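Long-range contact in mandelate racemase/muconate lactonizing enzyme family protein (Roseovarius sp. TM1035, PDB 3T9P), which is a putative member of the mandelate racemase/muconate lactonizing enzyme family, of undetermined substrate and probably acting as an isomerase or related enolase-superfamily enzyme: residues R27-V39 with Q52-H66. Residues are numbered along the deposited sequence; the frame is centred on the assembly and turned at random.
Sequences RLETFCNEFVGFV and QVSTYNADITCTIFH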
loop_
_atom_site.group_PDB
_atom_site.type_symbol
_atom_site.label_atom_id
_atom_site.label_comp_id
_atom_site.label_asym_id
_atom_site.label_seq_id
_atom_site.Cartn_x
_atom_site.Cartn_y
_atom_site.Cartn_z
ATOM N N ARG A 27 22.997 -0.825 14.203
ATOM C CA ARG A 27 22.613 0.562 14.109
ATOM C C ARG A 27 22.065 0.898 12.721
ATOM O O ARG A 27 22.525 0.379 11.721
ATOM C CB ARG A 27 23.801 1.468 14.437
ATOM C CG ARG A 27 23.475 2.953 14.409
ATOM C CD ARG A 27 24.577 3.841 14.963
ATOM N NE ARG A 27 24.786 3.628 16.392
ATOM C CZ ARG A 27 25.832 2.998 16.906
ATOM N NH1 ARG A 27 26.777 2.515 16.108
ATOM N NH2 ARG A 27 25.941 2.849 18.220
ATOM N N LEU A 28 21.047 1.677 12.692
ATOM C CA LEU A 28 20.452 2.165 11.466
ATOM C C LEU A 28 20.182 3.646 11.615
ATOM O O LEU A 28 19.490 4.021 12.484
ATOM C CB LEU A 28 19.176 1.400 11.090
ATOM C CG LEU A 28 19.345 -0.037 10.583
ATOM C CD1 LEU A 28 18.140 -0.843 10.665
ATOM C CD2 LEU A 28 19.949 -0.187 9.221
ATOM N N GLU A 29 20.750 4.427 10.723
ATOM C CA GLU A 29 20.643 5.848 10.693
ATOM C C GLU A 29 20.049 6.374 9.380
ATOM O O GLU A 29 20.371 5.902 8.354
ATOM C CB GLU A 29 22.020 6.471 10.870
ATOM C CG GLU A 29 22.731 6.171 12.094
ATOM C CD GLU A 29 24.211 6.441 11.979
ATOM O OE1 GLU A 29 24.887 5.658 11.349
ATOM O OE2 GLU A 29 24.644 7.417 12.524
ATOM N N THR A 30 19.194 7.371 9.473
ATOM C CA THR A 30 18.632 8.055 8.343
ATOM C C THR A 30 18.962 9.563 8.331
ATOM O O THR A 30 18.999 10.200 9.340
ATOM C CB THR A 30 17.085 7.889 8.263
ATOM O OG1 THR A 30 16.480 8.433 9.429
ATOM C CG2 THR A 30 16.689 6.389 8.042
ATOM N N PHE A 31 19.211 10.086 7.157
ATOM C CA PHE A 31 19.465 11.471 6.931
ATOM C C PHE A 31 18.519 11.854 5.799
ATOM O O PHE A 31 18.665 11.381 4.720
ATOM C CB PHE A 31 20.918 11.705 6.469
ATOM C CG PHE A 31 21.990 11.187 7.394
ATOM C CD1 PHE A 31 22.275 9.872 7.486
ATOM C CD2 PHE A 31 22.776 12.031 8.086
ATOM C CE1 PHE A 31 23.268 9.428 8.293
ATOM C CE2 PHE A 31 23.739 11.566 8.889
ATOM C CZ PHE A 31 23.973 10.266 8.995
ATOM N N CYS A 32 17.587 12.745 6.058
ATOM C CA CYS A 32 16.578 13.128 5.085
ATOM C C CYS A 32 16.239 14.601 4.958
ATOM O O CYS A 32 16.559 15.371 5.788
ATOM C CB CYS A 32 15.288 12.364 5.389
ATOM S SG CYS A 32 14.680 12.569 7.079
ATOM N N ASN A 33 15.606 14.903 3.854
ATOM C CA ASN A 33 14.820 16.066 3.575
ATOM C C ASN A 33 13.504 15.544 2.986
ATOM O O ASN A 33 13.299 14.371 2.993
ATOM C CB ASN A 33 15.482 17.151 2.769
ATOM C CG ASN A 33 15.797 16.765 1.336
ATOM O OD1 ASN A 33 15.208 15.918 0.731
ATOM N ND2 ASN A 33 16.763 17.448 0.805
ATOM N N GLU A 34 12.612 16.408 2.580
ATOM C CA GLU A 34 11.374 16.010 1.972
ATOM C C GLU A 34 11.538 15.130 0.722
ATOM O O GLU A 34 10.702 14.361 0.437
ATOM C CB GLU A 34 10.521 17.215 1.581
ATOM C CG GLU A 34 9.177 17.179 2.193
ATOM C CD GLU A 34 8.371 18.549 2.187
ATOM O OE1 GLU A 34 7.484 18.712 1.366
ATOM O OE2 GLU A 34 8.629 19.420 3.018
ATOM N N PHE A 35 12.606 15.328 -0.015
ATOM C CA PHE A 35 12.853 14.653 -1.256
ATOM C C PHE A 35 13.619 13.349 -1.160
ATOM O O PHE A 35 13.345 12.477 -1.933
ATOM C CB PHE A 35 13.469 15.573 -2.287
ATOM C CG PHE A 35 12.579 16.655 -2.683
ATOM C CD1 PHE A 35 11.551 16.433 -3.524
ATOM C CD2 PHE A 35 12.707 17.887 -2.131
ATOM C CE1 PHE A 35 10.715 17.434 -3.851
ATOM C CE2 PHE A 35 11.858 18.889 -2.449
ATOM C CZ PHE A 35 10.877 18.663 -3.288
ATOM N N VAL A 36 14.566 13.229 -0.248
ATOM C CA VAL A 36 15.487 12.055 -0.352
ATOM C C VAL A 36 15.889 11.682 1.015
ATOM O O VAL A 36 15.975 12.608 1.835
ATOM C CB VAL A 36 16.811 12.365 -1.165
ATOM C CG1 VAL A 36 17.557 11.011 -1.373
ATOM C CG2 VAL A 36 16.506 12.867 -2.479
ATOM N N GLY A 37 16.145 10.390 1.304
ATOM C CA GLY A 37 16.511 9.965 2.678
ATOM C C GLY A 37 17.599 8.920 2.422
ATOM O O GLY A 37 17.297 7.886 1.785
ATOM N N PHE A 38 18.819 9.130 2.927
ATOM C CA PHE A 38 19.841 8.090 2.949
ATOM C C PHE A 38 19.873 7.302 4.276
ATOM O O PHE A 38 19.551 7.827 5.317
ATOM C CB PHE A 38 21.230 8.677 2.667
ATOM C CG PHE A 38 21.329 9.296 1.321
ATOM C CD1 PHE A 38 21.319 8.497 0.167
ATOM C CD2 PHE A 38 21.381 10.673 1.187
ATOM C CE1 PHE A 38 21.394 9.101 -1.129
ATOM C CE2 PHE A 38 21.494 11.291 -0.077
ATOM C CZ PHE A 38 21.467 10.508 -1.234
ATOM N N VAL A 39 20.285 6.044 4.184
ATOM C CA VAL A 39 20.326 5.167 5.317
ATOM C C VAL A 39 21.787 4.678 5.447
ATOM O O VAL A 39 22.415 4.230 4.450
ATOM C CB VAL A 39 19.380 3.915 5.124
ATOM C CG1 VAL A 39 19.614 2.858 6.317
ATOM C CG2 VAL A 39 17.840 4.374 5.100
ATOM N N GLN A 52 19.375 4.020 0.466
ATOM C CA GLN A 52 18.433 5.100 0.301
ATOM C C GLN A 52 17.000 4.573 0.256
ATOM O O GLN A 52 16.746 3.554 -0.335
ATOM C CB GLN A 52 18.759 5.886 -0.993
ATOM C CG GLN A 52 17.998 7.154 -1.255
ATOM C CD GLN A 52 18.010 7.590 -2.717
ATOM O OE1 GLN A 52 18.964 8.094 -3.213
ATOM N NE2 GLN A 52 16.910 7.423 -3.356
ATOM N N VAL A 53 16.119 5.294 0.913
ATOM C CA VAL A 53 14.689 5.075 0.840
ATOM C C VAL A 53 14.215 5.661 -0.504
ATOM O O VAL A 53 14.939 6.343 -1.140
ATOM C CB VAL A 53 13.886 5.629 2.054
ATOM C CG1 VAL A 53 14.443 5.119 3.404
ATOM C CG2 VAL A 53 13.801 7.086 2.015
ATOM N N SER A 54 13.012 5.332 -0.912
ATOM C CA SER A 54 12.463 5.880 -2.118
ATOM C C SER A 54 12.439 7.422 -2.018
ATOM O O SER A 54 12.251 7.970 -0.994
ATOM C CB SER A 54 11.029 5.412 -2.336
ATOM O OG SER A 54 10.502 5.957 -3.480
ATOM N N THR A 55 12.686 8.067 -3.129
ATOM C CA THR A 55 12.514 9.499 -3.185
ATOM C C THR A 55 11.000 9.867 -3.043
ATOM O O THR A 55 10.142 9.047 -3.207
ATOM C CB THR A 55 13.043 10.090 -4.487
ATOM O OG1 THR A 55 12.543 9.346 -5.593
ATOM C CG2 THR A 55 14.555 10.130 -4.511
ATOM N N TYR A 56 10.773 11.102 -2.648
ATOM C CA TYR A 56 9.483 11.745 -2.522
ATOM C C TYR A 56 8.787 11.469 -1.178
ATOM O O TYR A 56 8.551 10.354 -0.827
ATOM C CB TYR A 56 8.580 11.516 -3.719
ATOM C CG TYR A 56 9.195 11.897 -5.049
ATOM C CD1 TYR A 56 9.500 13.221 -5.339
ATOM C CD2 TYR A 56 9.496 10.938 -5.994
ATOM C CE1 TYR A 56 10.057 13.576 -6.530
ATOM C CE2 TYR A 56 10.058 11.279 -7.196
ATOM C CZ TYR A 56 10.359 12.593 -7.456
ATOM O OH TYR A 56 10.900 12.945 -8.610
ATOM N N ASN A 57 8.477 12.527 -0.452
ATOM C CA ASN A 57 7.903 12.421 0.867
ATOM C C ASN A 57 8.847 11.567 1.747
ATOM O O ASN A 57 8.428 10.824 2.585
ATOM C CB ASN A 57 6.469 11.890 0.818
ATOM C CG ASN A 57 5.478 12.913 0.284
ATOM O OD1 ASN A 57 4.614 12.571 -0.465
ATOM N ND2 ASN A 57 5.615 14.132 0.672
ATOM N N ALA A 58 10.139 11.731 1.516
ATOM C CA ALA A 58 11.191 10.955 2.128
ATOM C C ALA A 58 11.185 11.105 3.648
ATOM O O ALA A 58 11.495 10.198 4.326
ATOM C CB ALA A 58 12.607 11.249 1.494
ATOM N N ASP A 59 10.824 12.275 4.121
ATOM C CA ASP A 59 10.708 12.558 5.534
ATOM C C ASP A 59 9.643 11.662 6.188
ATOM O O ASP A 59 9.902 11.083 7.178
ATOM C CB ASP A 59 10.436 14.040 5.808
ATOM C CG ASP A 59 9.159 14.552 5.213
ATOM O OD1 ASP A 59 8.812 14.179 4.140
ATOM O OD2 ASP A 59 8.524 15.356 5.817
ATOM N N ILE A 60 8.496 11.521 5.560
ATOM C CA ILE A 60 7.463 10.612 6.149
ATOM C C ILE A 60 8.024 9.194 6.091
ATOM O O ILE A 60 7.913 8.401 7.061
ATOM C CB ILE A 60 6.150 10.769 5.354
ATOM C CG1 ILE A 60 5.634 12.232 5.504
ATOM C CG2 ILE A 60 5.076 9.679 5.904
ATOM C CD1 ILE A 60 4.315 12.472 4.563
ATOM N N THR A 61 8.588 8.844 4.949
ATOM C CA THR A 61 9.113 7.519 4.813
ATOM C C THR A 61 10.179 7.198 5.898
ATOM O O THR A 61 10.272 6.061 6.405
ATOM C CB THR A 61 9.741 7.405 3.406
ATOM O OG1 THR A 61 8.716 7.570 2.422
ATOM C CG2 THR A 61 10.365 5.988 3.231
ATOM N N CYS A 62 11.004 8.195 6.283
ATOM C CA CYS A 62 12.064 7.925 7.332
ATOM C C CYS A 62 11.455 7.816 8.735
ATOM O O CYS A 62 11.887 6.994 9.528
ATOM C CB CYS A 62 13.231 9.002 7.271
ATOM S SG CYS A 62 14.364 8.721 5.804
ATOM N N THR A 63 10.380 8.512 8.993
ATOM C CA THR A 63 9.654 8.320 10.221
ATOM C C THR A 63 9.125 6.873 10.289
ATOM O O THR A 63 9.244 6.211 11.265
ATOM C CB THR A 63 8.466 9.274 10.303
ATOM O OG1 THR A 63 8.919 10.621 10.326
ATOM C CG2 THR A 63 7.612 8.952 11.506
ATOM N N ILE A 64 8.595 6.415 9.173
ATOM C CA ILE A 64 8.123 5.063 9.016
ATOM C C ILE A 64 9.256 4.030 9.163
ATOM O O ILE A 64 9.068 3.012 9.750
ATOM C CB ILE A 64 7.380 4.873 7.692
ATOM C CG1 ILE A 64 6.090 5.665 7.698
ATOM C CG2 ILE A 64 7.170 3.391 7.399
ATOM C CD1 ILE A 64 5.343 5.689 6.472
ATOM N N PHE A 65 10.421 4.349 8.627
ATOM C CA PHE A 65 11.556 3.455 8.675
ATOM C C PHE A 65 11.873 3.190 10.129
ATOM O O PHE A 65 12.015 2.084 10.534
ATOM C CB PHE A 65 12.771 4.118 8.011
ATOM C CG PHE A 65 14.022 3.322 8.071
ATOM C CD1 PHE A 65 14.365 2.501 7.041
ATOM C CD2 PHE A 65 14.873 3.392 9.158
ATOM C CE1 PHE A 65 15.493 1.769 7.093
ATOM C CE2 PHE A 65 16.039 2.665 9.202
ATOM C CZ PHE A 65 16.340 1.865 8.200
ATOM N N HIS A 66 11.928 4.240 10.897
ATOM C CA HIS A 66 12.311 4.050 12.326
ATOM C C HIS A 66 11.138 3.443 13.109
ATOM O O HIS A 66 11.357 2.709 14.063
ATOM C CB HIS A 66 12.789 5.313 13.002
ATOM C CG HIS A 66 14.124 5.766 12.459
ATOM N ND1 HIS A 66 15.294 5.121 12.781
ATOM C CD2 HIS A 66 14.440 6.680 11.521
ATOM C CE1 HIS A 66 16.299 5.671 12.111
ATOM N NE2 HIS A 66 15.819 6.649 11.369
HETATM O O HOH W 1 14.762 9.097 -0.702
#
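Thr30 and His66 join strand and helix through a hydrogen bond, OG1 to NE2 at 2.7 Å, made at the edge of the imidazole, whose ND1 is held by Ser386 OG on strand 382-387. Beside it, Thr30 CG2 sits over a face of the Phe65 ring, 4.1 Å from the centroid in a CH-pi contact, while Leu28 CB meets that ring in its plane. With CG anti to the backbone N (chi1 177°), the Phe65 ring also lies against Val39 CG2. Further along, Cys62 SG packs on Cys32 CB at 3.8 Å, and Ala58 CB abuts the backbone of Val36. The hairpin 25-43 belongs to the antiparallel sheet of the enolase-superfamily N-terminal capping domain, laid on helix 58-73. Where strand 48-52 ends, Gln52 and Phe38 form an antiparallel non-hydrogen-bonded pair; Val53 N donates to Gly37 O at 3.0 Å, and a water bridges Gly37 N and Val53 O. The Gln52 amide touches Val36 CG1 and Phe38 CE1, NE2 bonding Val53 O and Ser312 OG, OE1 Leu313 N; an alanine here would probably leave all three without this partner and a gap beside Phe38. Tyr56 N donates to Phe35 O (N-H...O 171°). Asn33 OD1 holds the 33-36 loop by an Asx turn to Phe35 N, widened to an Asx motif by Val36 N.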